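Local coordinates for hypothetical protein (PDB 1QYI) that is of unknown function but carries a haloacid dehalogenase (HAD)-like hydrolase domain and so probably acts as a hydrolase, perhaps on phosphate esters, at residues A[188-193]-A[206-211]; A[183-188]-A[238-243]; A[173-178]-A[195-200]; A[11-16]-A[250-255]. One frame throughout, in Å; residues are numbered along the deposited sequence.

Contact 1. Residues A[188-193]-A[206-211]; sequences SKLYED and GYIYQE
Leu190 meets Tyr209 and Ile208 with one methyl, CD2. No hydrogen bond crosses between the segments; the contact is van der Waals, one methyl against a phenol oxygen and a second methyl. CD2 lies 3.6 Å from Tyr209 OH and approaches the phenol end of the ring obliquely, the two side chains coming from opposite directions. CD2 is also 4.2 Å from Ile208 CG2. Leu190 gets there with torsions well off the usual staggered positions (chi1 -115°, chi2 31°), an uncommon shape for a leucine. Ile208 does a second job within its own segment: its CG2 sits 3.5 Å above one face of the Tyr209 ring, offset toward the rim, so the methyl backs the ring that Leu190 touches.

Seen in the fold, helix 172-195 belongs to the helical insert that follows the first strand of the HAD-like core, as in C1-cap members of the family, and 206-211 is part of the loop leading back to that core. Val247 of helix 242-252 touches Leu190, Ile208 and Tyr209, joining the contact to the core domain.

Backbone bonds shape the loop. Gly206 to Tyr209 form a type I turn, with Tyr209 N donating to Gly206 O at 3.0 Å. Gly206 has a positive phi of 99°, where a CB would press on the preceding carbonyl oxygen. Further on, Gln210 O accepts from Arg17 NH1 on helix 16-31.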
# COMPACT_ATOMS: atom_id res chain seq x y z
N SER A 188 5.12 -1.50 -16.84
CA SER A 188 5.24 -0.44 -17.84
C SER A 188 3.93 -0.02 -18.51
O SER A 188 3.60 1.16 -18.54
CB SER A 188 6.23 -0.87 -18.92
OG SER A 188 7.53 -1.04 -18.37
N LYS A 189 3.20 -1.01 -19.03
CA LYS A 189 1.93 -0.77 -19.72
C LYS A 189 0.90 0.00 -18.89
O LYS A 189 0.44 1.08 -19.28
CB LYS A 189 1.34 -2.11 -20.17
CG LYS A 189 0.15 -1.98 -21.12
CD LYS A 189 -0.42 -3.33 -21.56
CE LYS A 189 -0.98 -3.23 -22.97
NZ LYS A 189 -1.94 -2.09 -23.12
N LEU A 190 0.54 -0.57 -17.75
CA LEU A 190 -0.43 0.01 -16.82
C LEU A 190 0.12 1.32 -16.21
O LEU A 190 -0.64 2.22 -15.82
CB LEU A 190 -0.74 -1.00 -15.71
CG LEU A 190 -2.13 -1.65 -15.51
CD1 LEU A 190 -2.88 -1.81 -16.82
CD2 LEU A 190 -1.95 -3.00 -14.81
N TYR A 191 1.44 1.43 -16.13
CA TYR A 191 2.06 2.63 -15.60
C TYR A 191 1.66 3.82 -16.47
O TYR A 191 1.13 4.80 -15.96
CB TYR A 191 3.58 2.51 -15.61
CG TYR A 191 4.29 3.78 -15.19
CD1 TYR A 191 4.39 4.14 -13.84
CD2 TYR A 191 4.89 4.60 -16.13
CE1 TYR A 191 5.07 5.29 -13.44
CE2 TYR A 191 5.57 5.75 -15.75
CZ TYR A 191 5.67 6.09 -14.40
OH TYR A 191 6.40 7.20 -14.03
N GLU A 192 1.92 3.72 -17.77
CA GLU A 192 1.61 4.79 -18.72
C GLU A 192 0.13 5.15 -18.70
O GLU A 192 -0.22 6.33 -18.67
CB GLU A 192 2.04 4.39 -20.16
CG GLU A 192 3.48 3.82 -20.27
CD GLU A 192 4.11 3.91 -21.66
OE1 GLU A 192 3.57 3.34 -22.65
OE2 GLU A 192 5.18 4.54 -21.77
N ASP A 193 -0.74 4.16 -18.67
CA ASP A 193 -2.18 4.43 -18.65
C ASP A 193 -2.72 5.01 -17.34
O ASP A 193 -3.64 5.82 -17.36
CB ASP A 193 -2.97 3.18 -19.01
CG ASP A 193 -4.39 3.51 -19.43
OD1 ASP A 193 -4.54 4.35 -20.35
OD2 ASP A 193 -5.34 2.94 -18.84
N GLY A 206 5.02 -5.98 -13.94
CA GLY A 206 4.11 -5.56 -12.89
C GLY A 206 3.73 -6.63 -11.88
O GLY A 206 2.97 -7.56 -12.18
N TYR A 207 4.25 -6.49 -10.67
CA TYR A 207 3.97 -7.44 -9.61
C TYR A 207 2.52 -7.37 -9.16
O TYR A 207 2.14 -7.98 -8.16
CB TYR A 207 4.91 -7.18 -8.43
CG TYR A 207 6.33 -7.57 -8.75
CD1 TYR A 207 6.72 -8.91 -8.71
CD2 TYR A 207 7.25 -6.63 -9.18
CE1 TYR A 207 8.01 -9.30 -9.09
CE2 TYR A 207 8.54 -7.01 -9.56
CZ TYR A 207 8.90 -8.35 -9.51
OH TYR A 207 10.16 -8.73 -9.91
N ILE A 208 1.70 -6.62 -9.90
CA ILE A 208 0.29 -6.53 -9.56
C ILE A 208 -0.31 -7.85 -10.02
O ILE A 208 -1.32 -8.31 -9.50
CB ILE A 208 -0.41 -5.35 -10.31
CG1 ILE A 208 -1.83 -5.18 -9.79
CG2 ILE A 208 -0.46 -5.61 -11.82
CD1 ILE A 208 -2.51 -3.94 -10.32
N TYR A 209 0.36 -8.47 -10.99
CA TYR A 209 -0.07 -9.75 -11.53
C TYR A 209 0.47 -10.93 -10.71
O TYR A 209 0.08 -12.06 -10.92
CB TYR A 209 0.39 -9.88 -12.97
CG TYR A 209 -0.22 -8.87 -13.89
CD1 TYR A 209 -1.53 -9.01 -14.34
CD2 TYR A 209 0.53 -7.79 -14.36
CE1 TYR A 209 -2.07 -8.10 -15.26
CE2 TYR A 209 -0.00 -6.88 -15.26
CZ TYR A 209 -1.30 -7.04 -15.71
OH TYR A 209 -1.82 -6.15 -16.64
N GLN A 210 1.38 -10.66 -9.77
CA GLN A 210 1.93 -11.73 -8.95
C GLN A 210 1.66 -11.40 -7.50
O GLN A 210 2.54 -11.52 -6.64
CB GLN A 210 3.44 -11.86 -9.17
CG GLN A 210 3.85 -11.71 -10.61
CD GLN A 210 5.28 -12.12 -10.86
OE1 GLN A 210 5.84 -11.85 -11.92
NE2 GLN A 210 5.88 -12.81 -9.89
N GLU A 211 0.44 -10.97 -7.23
CA GLU A 211 0.01 -10.59 -5.89
C GLU A 211 -0.01 -11.83 -4.98
O GLU A 211 -0.32 -12.94 -5.40
CB GLU A 211 -1.38 -9.94 -5.99
CG GLU A 211 -1.73 -8.97 -4.86
CD GLU A 211 -1.11 -7.58 -5.02
OE1 GLU A 211 -1.31 -6.93 -6.07
OE2 GLU A 211 -0.43 -7.11 -4.09

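Contact 2. Residues A[183-188]-A[238-243]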
# COMPACT_ATOMS: atom_id res chain seq x y z
N GLU A 183 6.02 1.80 -11.58
CA GLU A 183 6.30 1.00 -12.76
C GLU A 183 6.58 -0.43 -12.31
O GLU A 183 6.15 -1.39 -12.94
CB GLU A 183 7.50 1.56 -13.54
CG GLU A 183 7.21 1.60 -15.01
CD GLU A 183 8.40 2.01 -15.86
OE1 GLU A 183 8.94 3.11 -15.63
OE2 GLU A 183 8.77 1.23 -16.76
N TRP A 184 7.30 -0.55 -11.20
CA TRP A 184 7.61 -1.84 -10.62
C TRP A 184 6.30 -2.58 -10.35
O TRP A 184 6.13 -3.74 -10.73
CB TRP A 184 8.36 -1.64 -9.31
CG TRP A 184 9.86 -1.81 -9.39
CD1 TRP A 184 10.81 -1.05 -8.76
CD2 TRP A 184 10.56 -2.87 -10.06
NE1 TRP A 184 12.06 -1.59 -9.00
CE2 TRP A 184 11.94 -2.70 -9.77
CE3 TRP A 184 10.16 -3.95 -10.85
CZ2 TRP A 184 12.91 -3.56 -10.27
CZ3 TRP A 184 11.12 -4.81 -11.34
CH2 TRP A 184 12.49 -4.61 -11.04
N TYR A 185 5.36 -1.89 -9.71
CA TYR A 185 4.08 -2.48 -9.36
C TYR A 185 3.09 -2.66 -10.51
O TYR A 185 2.73 -3.79 -10.84
CB TYR A 185 3.43 -1.65 -8.25
CG TYR A 185 2.39 -2.39 -7.43
CD1 TYR A 185 1.10 -2.62 -7.91
CD2 TYR A 185 2.70 -2.85 -6.15
CE1 TYR A 185 0.15 -3.28 -7.14
CE2 TYR A 185 1.76 -3.52 -5.37
CZ TYR A 185 0.49 -3.72 -5.87
OH TYR A 185 -0.44 -4.35 -5.07
N LEU A 186 2.65 -1.56 -11.12
CA LEU A 186 1.68 -1.65 -12.22
C LEU A 186 2.28 -2.24 -13.49
O LEU A 186 1.56 -2.82 -14.30
CB LEU A 186 1.11 -0.27 -12.54
CG LEU A 186 0.60 0.56 -11.36
CD1 LEU A 186 0.36 1.98 -11.82
CD2 LEU A 186 -0.67 -0.06 -10.78
N GLY A 187 3.59 -2.10 -13.65
CA GLY A 187 4.22 -2.58 -14.86
C GLY A 187 4.23 -1.44 -15.86
O GLY A 187 3.44 -0.51 -15.74
N SER A 188 5.12 -1.50 -16.84
CA SER A 188 5.24 -0.44 -17.84
C SER A 188 3.93 -0.02 -18.51
O SER A 188 3.60 1.16 -18.54
CB SER A 188 6.23 -0.87 -18.92
OG SER A 188 7.53 -1.04 -18.37
N THR A 238 -12.63 -1.51 -0.82
CA THR A 238 -11.22 -1.56 -0.44
C THR A 238 -10.55 -0.18 -0.46
O THR A 238 -11.11 0.78 -1.00
CB THR A 238 -10.40 -2.48 -1.38
OG1 THR A 238 -9.03 -2.49 -0.97
CG2 THR A 238 -10.49 -1.99 -2.82
N GLY A 239 -9.36 -0.10 0.13
CA GLY A 239 -8.61 1.14 0.16
C GLY A 239 -7.72 1.24 -1.07
O GLY A 239 -7.07 2.26 -1.30
N ARG A 240 -7.68 0.16 -1.84
CA ARG A 240 -6.89 0.09 -3.06
C ARG A 240 -7.56 0.88 -4.18
O ARG A 240 -8.79 0.95 -4.25
CB ARG A 240 -6.76 -1.36 -3.53
CG ARG A 240 -6.02 -2.30 -2.60
CD ARG A 240 -5.87 -3.66 -3.26
NE ARG A 240 -4.86 -4.48 -2.63
CZ ARG A 240 -4.00 -5.25 -3.29
NH1 ARG A 240 -4.02 -5.30 -4.62
NH2 ARG A 240 -3.11 -5.96 -2.62
N PRO A 241 -6.76 1.51 -5.06
CA PRO A 241 -7.39 2.25 -6.16
C PRO A 241 -8.00 1.26 -7.16
O PRO A 241 -7.83 0.04 -7.04
CB PRO A 241 -6.24 3.07 -6.74
CG PRO A 241 -5.02 2.25 -6.41
CD PRO A 241 -5.32 1.81 -4.99
N TYR A 242 -8.69 1.80 -8.16
CA TYR A 242 -9.35 0.98 -9.18
C TYR A 242 -8.54 -0.13 -9.81
O TYR A 242 -8.94 -1.29 -9.78
CB TYR A 242 -9.88 1.86 -10.31
CG TYR A 242 -10.57 1.05 -11.39
CD1 TYR A 242 -11.77 0.38 -11.13
CD2 TYR A 242 -10.02 0.96 -12.68
CE1 TYR A 242 -12.42 -0.36 -12.12
CE2 TYR A 242 -10.66 0.22 -13.67
CZ TYR A 242 -11.86 -0.44 -13.39
OH TYR A 242 -12.50 -1.15 -14.38
N THR A 243 -7.41 0.23 -10.40
CA THR A 243 -6.57 -0.75 -11.07
C THR A 243 -5.98 -1.81 -10.15
O THR A 243 -5.93 -2.99 -10.51
CB THR A 243 -5.43 -0.06 -11.80
OG1 THR A 243 -4.47 0.41 -10.83
CG2 THR A 243 -5.96 1.13 -12.60
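Arg240, which faces Tyr185, completes the Thr-Gly-Arg sequence that follows strand 233-237, the place expected for motif II of HAD-like hydrolases, whose Ser/Thr would be Thr238. Its backbone is turned by Thr238: Arg240 N donates nearly straight (170°) to Thr238 OG1 at 3.1 Å, an ST turn. Tyr185 reaches over from helix 172-195 and puts its OH 3.7 Å from Arg240 NH1, too long for a hydrogen bond. The side chains cross at about a right angle, with ring and guanidinium planes 63° apart. The main partners of Arg240 are others: NH2 pairs with Asp9, just after the first strand, and NH1 donates to Glu244 O. Glu211 is a long, weak partner of NH2 and also lies near Tyr185 OH.

Beside this pair Leu186 CD2 lies 3.8 Å from Thr243 OG1, at the start of helix 242-252; with chi1 73° the hydroxyl, not the methyl, is the Thr243 atom nearest that CD2. Back on the helix, Ser188 OG donates to Glu183 OE2 at 3.0 Å, meeting the carboxylate on its anti side.

The two segments thus meet by van der Waals contact alone, while the acid Glu211 beside both Tyr185 and Arg240 probably helps to hold the two groups near each other.

Contact 3. Residues A[173-178]-A[195-200]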
# COMPACT_ATOMS: atom_id res chain seq x y z
N LEU A 173 12.80 14.40 -5.99
CA LEU A 173 13.35 13.09 -5.67
C LEU A 173 12.22 12.15 -5.25
O LEU A 173 12.22 10.97 -5.61
CB LEU A 173 14.36 13.19 -4.51
CG LEU A 173 15.49 12.15 -4.35
CD1 LEU A 173 15.70 11.93 -2.86
CD2 LEU A 173 15.17 10.83 -5.03
N TRP A 174 11.26 12.68 -4.50
CA TRP A 174 10.13 11.88 -4.03
C TRP A 174 9.30 11.39 -5.22
O TRP A 174 8.78 10.27 -5.21
CB TRP A 174 9.23 12.71 -3.11
CG TRP A 174 8.15 11.89 -2.44
CD1 TRP A 174 8.24 11.24 -1.25
CD2 TRP A 174 6.85 11.59 -2.97
NE1 TRP A 174 7.07 10.56 -0.99
CE2 TRP A 174 6.21 10.77 -2.01
CE3 TRP A 174 6.17 11.95 -4.13
CZ2 TRP A 174 4.89 10.27 -2.22
CZ3 TRP A 174 4.87 11.46 -4.32
CH2 TRP A 174 4.25 10.64 -3.36
N THR A 175 9.18 12.25 -6.22
CA THR A 175 8.44 11.94 -7.44
C THR A 175 9.15 10.84 -8.22
O THR A 175 8.51 9.95 -8.77
CB THR A 175 8.27 13.21 -8.30
OG1 THR A 175 7.56 14.19 -7.53
CG2 THR A 175 7.49 12.93 -9.57
N LEU A 176 10.48 10.91 -8.25
CA LEU A 176 11.28 9.91 -8.95
C LEU A 176 11.08 8.54 -8.33
O LEU A 176 10.67 7.60 -9.00
CB LEU A 176 12.77 10.25 -8.88
CG LEU A 176 13.71 9.19 -9.46
CD1 LEU A 176 13.36 8.92 -10.93
CD2 LEU A 176 15.16 9.64 -9.32
N ALA A 177 11.37 8.44 -7.03
CA ALA A 177 11.24 7.20 -6.29
C ALA A 177 9.84 6.64 -6.40
O ALA A 177 9.65 5.43 -6.49
CB ALA A 177 11.58 7.43 -4.84
N GLN A 178 8.85 7.52 -6.41
CA GLN A 178 7.49 7.07 -6.48
C GLN A 178 7.15 6.55 -7.88
O GLN A 178 6.35 5.63 -8.02
CB GLN A 178 6.54 8.18 -6.03
CG GLN A 178 5.12 7.74 -5.87
CD GLN A 178 4.26 8.14 -7.05
OE1 GLN A 178 4.75 8.24 -8.18
NE2 GLN A 178 2.98 8.37 -6.80
N GLU A 195 -0.57 6.37 -14.62
CA GLU A 195 0.22 7.54 -14.25
C GLU A 195 0.27 8.61 -15.35
O GLU A 195 0.59 9.77 -15.08
CB GLU A 195 1.64 7.09 -13.89
CG GLU A 195 1.71 6.18 -12.68
CD GLU A 195 1.03 6.78 -11.47
OE1 GLU A 195 0.97 8.02 -11.39
OE2 GLU A 195 0.56 6.02 -10.61
N LYS A 196 -0.05 8.23 -16.58
CA LYS A 196 -0.05 9.17 -17.70
C LYS A 196 1.36 9.68 -17.96
O LYS A 196 1.55 10.86 -18.26
CB LYS A 196 -1.01 10.34 -17.43
CG LYS A 196 -2.44 10.08 -17.89
CD LYS A 196 -3.03 8.84 -17.24
CE LYS A 196 -4.40 8.50 -17.84
NZ LYS A 196 -4.35 8.00 -19.24
N LYS A 197 2.33 8.78 -17.82
CA LYS A 197 3.73 9.07 -18.03
C LYS A 197 4.31 7.94 -18.85
O LYS A 197 3.78 6.83 -18.84
CB LYS A 197 4.48 9.16 -16.69
CG LYS A 197 3.99 10.24 -15.77
CD LYS A 197 4.66 10.17 -14.43
CE LYS A 197 4.13 11.25 -13.53
NZ LYS A 197 4.69 11.20 -12.16
N ILE A 198 5.41 8.24 -19.56
CA ILE A 198 6.11 7.28 -20.40
C ILE A 198 6.95 6.38 -19.50
O ILE A 198 7.59 6.85 -18.55
CB ILE A 198 7.02 8.01 -21.44
CG1 ILE A 198 6.16 8.73 -22.48
CG2 ILE A 198 7.89 7.03 -22.20
CD1 ILE A 198 5.39 9.91 -21.93
N ALA A 199 6.91 5.08 -19.79
CA ALA A 199 7.63 4.08 -19.03
C ALA A 199 9.13 4.20 -19.20
O ALA A 199 9.63 4.51 -20.28
CB ALA A 199 7.18 2.70 -19.43
N ARG A 200 9.84 3.95 -18.11
CA ARG A 200 11.29 4.01 -18.13
C ARG A 200 11.88 2.74 -18.72
O ARG A 200 12.85 2.80 -19.46
CB ARG A 200 11.82 4.22 -16.71
CG ARG A 200 11.57 5.60 -16.18
CD ARG A 200 12.50 5.92 -15.03
NE ARG A 200 12.52 7.36 -14.77
CZ ARG A 200 11.52 8.03 -14.21
NH1 ARG A 200 10.42 7.39 -13.83
NH2 ARG A 200 11.60 9.34 -14.07
O HOH W 1 3.29 8.66 -10.82
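Leu176 lays its CD1 methyl over one face of the Arg200 guanidinium, 3.6 Å above the plane and offset toward the rim, with NH2 the nearest atom at 3.6 Å; CG anti to the backbone N (chi1 174°) brings the methyl there, and the two side chains cross at about a right angle. The pair sits in the helical insert, away from the parallel sheet, where the chain doubles back after helix 172-195. The N-H groups of the same guanidinium serve acids: NE pairs with Glu112, NH1 with Glu179. Within the helix, the indole of Trp174 carries Gln178 CB, 4.1 Å above one face.

Lys196 leaves helical geometry with a positive phi of 64°, so that 197-200 returns toward an earlier part of the helix the chain has just left.

Lys197 runs extended beyond CG and brings NZ to 4.2 Å from Thr175 CG2; the ammonium is paired with Glu179, and Thr175 OG1 bonds back to Gly171 O. One water joins three side chains across the segments: it donates to Gln178 OE1 at 3.0 Å and weakly to Glu195 OE1, and accepts from Lys197 NZ at 3.2 Å.

Contact 4. Residues A[11-16]-A[250-255]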
# COMPACT_ATOMS: atom_id res chain seq x y z
N VAL A 11 -7.96 -10.13 3.46
CA VAL A 11 -9.03 -11.10 3.21
C VAL A 11 -8.70 -12.06 2.06
O VAL A 11 -8.60 -13.27 2.25
CB VAL A 11 -10.36 -10.39 2.84
CG1 VAL A 11 -11.41 -11.42 2.46
CG2 VAL A 11 -10.85 -9.54 4.00
N PHE A 12 -8.56 -11.48 0.87
CA PHE A 12 -8.25 -12.23 -0.34
C PHE A 12 -6.77 -12.13 -0.69
O PHE A 12 -6.14 -13.11 -1.08
CB PHE A 12 -9.07 -11.66 -1.51
CG PHE A 12 -10.55 -11.96 -1.43
CD1 PHE A 12 -11.05 -13.22 -1.80
CD2 PHE A 12 -11.46 -10.98 -1.02
CE1 PHE A 12 -12.42 -13.49 -1.78
CE2 PHE A 12 -12.83 -11.24 -1.00
CZ PHE A 12 -13.32 -12.50 -1.38
N LEU A 13 -6.22 -10.92 -0.55
CA LEU A 13 -4.82 -10.68 -0.86
C LEU A 13 -4.11 -10.01 0.31
O LEU A 13 -4.76 -9.47 1.20
CB LEU A 13 -4.72 -9.76 -2.07
CG LEU A 13 -5.59 -10.03 -3.30
CD1 LEU A 13 -5.39 -8.88 -4.28
CD2 LEU A 13 -5.23 -11.36 -3.97
N SER A 14 -2.78 -10.05 0.33
CA SER A 14 -2.05 -9.41 1.41
C SER A 14 -1.33 -8.21 0.83
O SER A 14 -1.36 -7.99 -0.38
CB SER A 14 -1.07 -10.38 2.06
OG SER A 14 -0.24 -11.01 1.10
N GLU A 15 -0.69 -7.42 1.69
CA GLU A 15 0.03 -6.23 1.26
C GLU A 15 1.53 -6.43 1.11
O GLU A 15 2.25 -5.51 0.74
CB GLU A 15 -0.20 -5.09 2.25
CG GLU A 15 -1.62 -4.54 2.28
CD GLU A 15 -1.80 -3.51 3.37
OE1 GLU A 15 -1.59 -3.85 4.56
OE2 GLU A 15 -2.17 -2.35 3.06
N GLU A 16 1.99 -7.65 1.39
CA GLU A 16 3.41 -8.00 1.33
C GLU A 16 4.15 -7.51 0.09
O GLU A 16 5.23 -6.94 0.19
CB GLU A 16 3.58 -9.53 1.43
CG GLU A 16 3.27 -10.10 2.80
CD GLU A 16 4.18 -9.53 3.88
OE1 GLU A 16 5.42 -9.63 3.74
OE2 GLU A 16 3.65 -8.99 4.87
N GLU A 250 -8.99 -9.74 -11.67
CA GLU A 250 -9.18 -10.15 -13.05
C GLU A 250 -8.23 -11.30 -13.38
O GLU A 250 -8.67 -12.38 -13.75
CB GLU A 250 -8.92 -8.92 -13.94
CG GLU A 250 -8.48 -9.21 -15.34
CD GLU A 250 -9.37 -10.18 -16.05
OE1 GLU A 250 -10.60 -9.97 -16.04
OE2 GLU A 250 -8.84 -11.16 -16.61
N ASN A 251 -6.93 -11.05 -13.22
CA ASN A 251 -5.89 -12.05 -13.49
C ASN A 251 -6.11 -13.34 -12.70
O ASN A 251 -5.81 -14.43 -13.18
CB ASN A 251 -4.52 -11.43 -13.17
CG ASN A 251 -3.39 -12.47 -13.06
OD1 ASN A 251 -2.88 -12.74 -11.97
ND2 ASN A 251 -3.00 -13.03 -14.19
N LEU A 252 -6.66 -13.22 -11.49
CA LEU A 252 -6.90 -14.37 -10.63
C LEU A 252 -8.16 -15.16 -10.93
O LEU A 252 -8.28 -16.33 -10.55
CB LEU A 252 -6.91 -13.94 -9.17
CG LEU A 252 -5.59 -13.36 -8.65
CD1 LEU A 252 -5.84 -12.67 -7.32
CD2 LEU A 252 -4.57 -14.48 -8.51
N GLY A 253 -9.12 -14.52 -11.60
CA GLY A 253 -10.37 -15.20 -11.93
C GLY A 253 -11.44 -15.02 -10.86
O GLY A 253 -12.34 -15.85 -10.74
N LEU A 254 -11.35 -13.95 -10.08
CA LEU A 254 -12.32 -13.71 -9.03
C LEU A 254 -13.33 -12.66 -9.47
O LEU A 254 -14.48 -12.67 -9.04
CB LEU A 254 -11.62 -13.26 -7.75
CG LEU A 254 -10.56 -14.21 -7.19
CD1 LEU A 254 -9.84 -13.55 -6.03
CD2 LEU A 254 -11.20 -15.52 -6.75
N LEU A 255 -12.88 -11.76 -10.34
CA LEU A 255 -13.73 -10.68 -10.83
C LEU A 255 -15.13 -11.13 -11.27
O LEU A 255 -16.11 -10.47 -10.95
CB LEU A 255 -13.03 -9.96 -11.98
CG LEU A 255 -13.57 -8.56 -12.26
CD1 LEU A 255 -13.40 -7.70 -11.03
CD2 LEU A 255 -12.83 -7.97 -13.45
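Phe12 and Leu254 are the closest residues by backbone, their CA atoms 9.7 Å apart, so the gap is spanned by side chains. Segment 11-16 is irregular chain between strand 3-6 and helix 16-31; Phe12 and Ser14 make backbone hydrogen bonds with Leu214 and Ile212, the returning chain. Segment 250-255 is where helix 242-252 stops. Gly253 leaves the helix at a phi of 90° in a Schellman motif, with Gly253 N donating to Glu250 O at 3.1 Å, and the chain turns so that Leu252 and Leu254, on either side of the glycine, both point toward the loop.

Two apolar pairs fill the space between. Leu13 CD2 meets Leu252 CD1 at 3.6 Å, the two side chains sliding past each other in opposite directions. Phe12 CD1 lies 4.4 Å from Leu254 CD1, the methyl approaching the ring obliquely. Phe6 and Phe249 each meet the Phe12 ring edge-to-face, and Leu254 reaches helix 217-229 through Val217 and Val220.

The loop follows directly on the Asp-Val-Asp-Gly sequence expected of HAD motif I. Its hydrophobic residues pack on the end of helix 242-252 and the turn after it, the helix following the probable motif II, and so tie the exit toward the insert to the Rossmann-like core. The insertion of the helical part between the first strand and the strand of motif II is consistent with a C1-capped HAD fold.

How the contacts relate
Contacts 2 and 4 are buried, contacts 1 and 3 only partly so. Helix 172-195 takes part in contacts 1, 2 and 3, while helix 242-252 serves contacts 2 and 4; in contact 2 the two helices are brought together directly. Contacts 1 and 2 share Ser188 and are linked by Glu211, which lies close to both Tyr185 and Arg240. Chemistry changes with place: contact 4, beside the core sheet, is purely apolar; contact 1 is mostly so, but ends on a tyrosine hydroxyl, whereas contact 2 brings the end of a tyrosine against an arginine, crossing at about a right angle. Contact 3, about 25 Å from contact 4 between centres, relies on charged chains and a water.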